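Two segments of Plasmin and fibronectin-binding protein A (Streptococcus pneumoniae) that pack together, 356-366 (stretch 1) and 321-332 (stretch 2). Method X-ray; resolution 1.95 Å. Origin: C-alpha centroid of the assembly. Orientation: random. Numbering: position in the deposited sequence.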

# COMPACT_ATOMS: atom_id res chain seq x y z
N LEU A 356 7.24 -12.58 -15.40
CA LEU A 356 8.21 -12.16 -16.41
C LEU A 356 7.54 -11.23 -17.41
O LEU A 356 8.22 -10.46 -18.10
CB LEU A 356 8.76 -13.38 -17.15
CG LEU A 356 9.66 -14.35 -16.38
CD1 LEU A 356 9.99 -15.54 -17.28
CD2 LEU A 356 10.94 -13.63 -15.95
N SER A 357 6.22 -11.31 -17.48
CA SER A 357 5.44 -10.51 -18.43
C SER A 357 4.90 -9.17 -17.92
O SER A 357 4.21 -8.47 -18.65
CB SER A 357 4.26 -11.34 -18.95
OG SER A 357 4.73 -12.50 -19.61
N THR A 358 5.20 -8.81 -16.67
CA THR A 358 4.73 -7.53 -16.15
C THR A 358 5.90 -6.57 -15.97
O THR A 358 6.99 -6.98 -15.57
CB THR A 358 4.04 -7.68 -14.77
OG1 THR A 358 5.00 -8.16 -13.81
CG2 THR A 358 2.86 -8.63 -14.86
N GLN A 359 5.69 -5.30 -16.30
CA GLN A 359 6.73 -4.30 -16.14
C GLN A 359 6.55 -3.69 -14.74
O GLN A 359 5.45 -3.27 -14.37
CB GLN A 359 6.61 -3.22 -17.23
CG GLN A 359 7.76 -2.21 -17.26
CD GLN A 359 9.13 -2.86 -17.45
OE1 GLN A 359 9.35 -3.61 -18.41
NE2 GLN A 359 10.06 -2.57 -16.55
N ASN A 360 7.64 -3.66 -13.97
CA ASN A 360 7.61 -3.14 -12.61
C ASN A 360 7.18 -1.68 -12.46
O ASN A 360 7.70 -0.80 -13.14
CB ASN A 360 9.00 -3.28 -11.97
CG ASN A 360 9.35 -4.72 -11.61
OD1 ASN A 360 8.70 -5.67 -12.05
ND2 ASN A 360 10.40 -4.88 -10.81
N PRO A 361 6.18 -1.41 -11.59
CA PRO A 361 5.77 -0.01 -11.42
C PRO A 361 7.03 0.73 -10.94
O PRO A 361 7.78 0.20 -10.11
CB PRO A 361 4.71 -0.11 -10.32
CG PRO A 361 4.01 -1.41 -10.68
CD PRO A 361 5.18 -2.34 -11.02
N SER A 362 7.28 1.93 -11.45
CA SER A 362 8.48 2.67 -11.08
C SER A 362 8.25 4.12 -10.66
O SER A 362 7.25 4.73 -11.04
CB SER A 362 9.50 2.61 -12.23
OG SER A 362 9.02 3.28 -13.38
N ASN A 363 9.19 4.65 -9.89
CA ASN A 363 9.14 6.02 -9.35
C ASN A 363 7.87 6.16 -8.52
O ASN A 363 6.98 6.97 -8.80
CB ASN A 363 9.17 7.07 -10.47
CG ASN A 363 9.36 8.49 -9.92
OD1 ASN A 363 9.78 8.67 -8.78
ND2 ASN A 363 9.05 9.49 -10.74
N ILE A 364 7.82 5.34 -7.48
CA ILE A 364 6.71 5.27 -6.54
C ILE A 364 7.16 5.99 -5.28
O ILE A 364 8.13 5.58 -4.63
CB ILE A 364 6.39 3.80 -6.20
CG1 ILE A 364 6.22 2.99 -7.49
CG2 ILE A 364 5.13 3.73 -5.34
CD1 ILE A 364 5.07 3.46 -8.37
N LYS A 365 6.46 7.06 -4.93
CA LYS A 365 6.81 7.83 -3.74
C LYS A 365 5.71 7.75 -2.70
O LYS A 365 4.55 8.02 -3.00
CB LYS A 365 7.06 9.29 -4.12
CG LYS A 365 8.20 9.48 -5.09
CD LYS A 365 8.36 10.95 -5.49
CE LYS A 365 9.58 11.13 -6.38
NZ LYS A 365 9.61 12.48 -6.99
N ILE A 366 6.08 7.37 -1.49
CA ILE A 366 5.14 7.24 -0.39
C ILE A 366 5.68 8.20 0.64
O ILE A 366 6.65 7.89 1.34
CB ILE A 366 5.12 5.79 0.12
CG1 ILE A 366 4.62 4.88 -1.01
CG2 ILE A 366 4.27 5.67 1.37
CD1 ILE A 366 4.71 3.40 -0.72
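Stretch 2, residues 321-332: DDGKKSENVTIQ

Stretch 2 lies beside stretch 1 as a parallel neighbour. Residues 329-332 form a strand that runs within 3° of the direction of strand 364-366, the two axes approaching to 4.7 Å, and the offset is 35 residues at Thr358 beside Gly323 and again from Pro361 beside Ser326 to Ile366 beside Ile331.

The loop ends meet first. Gly323 has phi/psi of 69/28, a region that favours glycine, and its CA lies 4.0 Å from the CA of Thr358; a CB here would fall 2.2 Å from Ser357 O, so the absence of a side chain permits the close approach. Gly323 O accepts from Gln359 N at 2.9 Å, and the bond is nearly straight. Ser357 O is served by water 1, which donates to it and to Asp321 O, 3.1 Å in each case.

Lys325 follows with an almost fully extended side chain that passes along stretch 1, its CD 3.4 Å from Asn360 O, and delivers NZ to Ser362 OG at 2.8 Å. The long aliphatic stem suits this reach, while the ammonium group supplies the proton. Pro361 has no amide hydrogen to offer, but its CA makes a CA-H...O contact with Ser326 O at 3.1 Å. Ser326 O also accepts from Ser362 N at 3.0 Å. Ser326 N, by contrast, is buried with no partner in the model.

From Ser362 the parallel ladder begins: its O accepts from Asn328 N at 3.0 Å. Both chains then turn a corner together, at Asn363 and Asn328, each with positive phi and psi near 60°, a conformation asparagine tolerates better than most residues. The two amides also pair, Asn363 ND2 donating to Asn328 OD1 at 2.7 Å. The backbone link just beyond is weak, Val329 N to Asn363 O at 3.2 Å and 134°, but water 2 also donates to Asn363 O (2.9 Å) and lies 2.8 Å from Thr330 OG1, giving that hydroxyl a polar partner.

Past the corner the ladder is regular. Val329 O accepts from Lys365 N at 2.8 Å, and Lys365 O from Ile331 N at 2.9 Å, so Lys365 spends both backbone groups on stretch 2. Side chains alternate between faces. Ile364, Ile366, Val329 and Ile331 share a buried face, where beta-branched aliphatics suit extended backbone and Ile364 CD1 packs 3.8 Å from Val329 CB. Lys365 and Thr330 occupy the partly exposed face, with Lys365 CB 3.8 Å from Thr330 OG1 and the end of the lysine leading away.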

# COMPACT_ATOMS: atom_id res chain seq x y z
N ASP A 321 -3.89 -6.76 -21.12
CA ASP A 321 -3.12 -7.83 -20.50
C ASP A 321 -1.64 -7.86 -20.89
O ASP A 321 -1.02 -8.92 -20.86
CB ASP A 321 -3.79 -9.16 -20.86
CG ASP A 321 -3.45 -10.29 -19.91
OD1 ASP A 321 -3.35 -10.04 -18.68
OD2 ASP A 321 -3.32 -11.43 -20.38
N ASP A 322 -1.05 -6.71 -21.24
CA ASP A 322 0.36 -6.73 -21.61
C ASP A 322 1.33 -6.28 -20.52
O ASP A 322 2.51 -6.03 -20.80
CB ASP A 322 0.62 -5.94 -22.90
CG ASP A 322 0.04 -4.55 -22.87
OD1 ASP A 322 0.13 -3.87 -21.82
OD2 ASP A 322 -0.49 -4.12 -23.92
N GLY A 323 0.85 -6.18 -19.29
CA GLY A 323 1.70 -5.81 -18.17
C GLY A 323 2.24 -4.38 -18.11
O GLY A 323 3.31 -4.16 -17.54
N LYS A 324 1.51 -3.43 -18.69
CA LYS A 324 1.93 -2.03 -18.67
C LYS A 324 2.16 -1.59 -17.22
O LYS A 324 1.34 -1.84 -16.35
CB LYS A 324 0.84 -1.17 -19.32
CG LYS A 324 1.21 0.28 -19.54
CD LYS A 324 0.05 1.02 -20.19
CE LYS A 324 0.41 2.46 -20.49
NZ LYS A 324 0.77 3.18 -19.24
N LYS A 325 3.29 -0.93 -16.96
CA LYS A 325 3.59 -0.51 -15.60
C LYS A 325 2.87 0.77 -15.20
O LYS A 325 2.33 1.49 -16.05
CB LYS A 325 5.09 -0.27 -15.43
CG LYS A 325 5.61 0.99 -16.13
CD LYS A 325 7.08 1.23 -15.77
CE LYS A 325 7.67 2.42 -16.50
NZ LYS A 325 9.11 2.60 -16.12
N SER A 326 2.84 1.02 -13.89
CA SER A 326 2.29 2.26 -13.36
C SER A 326 3.59 3.03 -13.15
O SER A 326 4.64 2.42 -12.89
CB SER A 326 1.57 2.02 -12.03
OG SER A 326 0.27 1.52 -12.28
N GLU A 327 3.54 4.34 -13.25
CA GLU A 327 4.76 5.12 -13.15
C GLU A 327 4.48 6.50 -12.58
O GLU A 327 3.43 7.08 -12.86
CB GLU A 327 5.36 5.19 -14.56
CG GLU A 327 6.46 6.19 -14.79
CD GLU A 327 6.86 6.25 -16.25
OE1 GLU A 327 6.09 5.74 -17.10
OE2 GLU A 327 7.92 6.82 -16.56
N ASN A 328 5.40 7.02 -11.78
CA ASN A 328 5.23 8.33 -11.16
C ASN A 328 3.95 8.35 -10.31
O ASN A 328 3.07 9.17 -10.53
CB ASN A 328 5.17 9.44 -12.22
CG ASN A 328 6.36 9.42 -13.17
OD1 ASN A 328 7.42 8.88 -12.85
ND2 ASN A 328 6.19 10.03 -14.34
N VAL A 329 3.86 7.43 -9.36
CA VAL A 329 2.71 7.36 -8.47
C VAL A 329 3.17 7.86 -7.11
O VAL A 329 4.19 7.41 -6.59
CB VAL A 329 2.18 5.92 -8.33
CG1 VAL A 329 0.92 5.91 -7.46
CG2 VAL A 329 1.88 5.34 -9.70
N THR A 330 2.42 8.80 -6.53
CA THR A 330 2.77 9.36 -5.24
C THR A 330 1.57 9.34 -4.30
O THR A 330 0.49 9.85 -4.64
CB THR A 330 3.25 10.84 -5.34
OG1 THR A 330 4.39 10.93 -6.20
CG2 THR A 330 3.64 11.39 -3.96
N ILE A 331 1.76 8.74 -3.13
CA ILE A 331 0.73 8.69 -2.10
C ILE A 331 1.36 9.55 -1.02
O ILE A 331 2.47 9.27 -0.59
CB ILE A 331 0.53 7.25 -1.54
CG1 ILE A 331 0.40 6.25 -2.69
CG2 ILE A 331 -0.72 7.21 -0.67
CD1 ILE A 331 -0.80 6.50 -3.60
N GLN A 332 0.68 10.60 -0.57
CA GLN A 332 1.28 11.48 0.43
C GLN A 332 0.30 12.17 1.35
O GLN A 332 -0.87 12.34 1.02
CB GLN A 332 2.11 12.55 -0.27
CG GLN A 332 1.29 13.41 -1.23
CD GLN A 332 2.08 14.56 -1.80
OE1 GLN A 332 3.27 14.43 -2.12
NE2 GLN A 332 1.43 15.71 -1.95
O HOH W 1 1.27 -9.47 -18.82
O HOH W 2 6.17 9.63 -7.93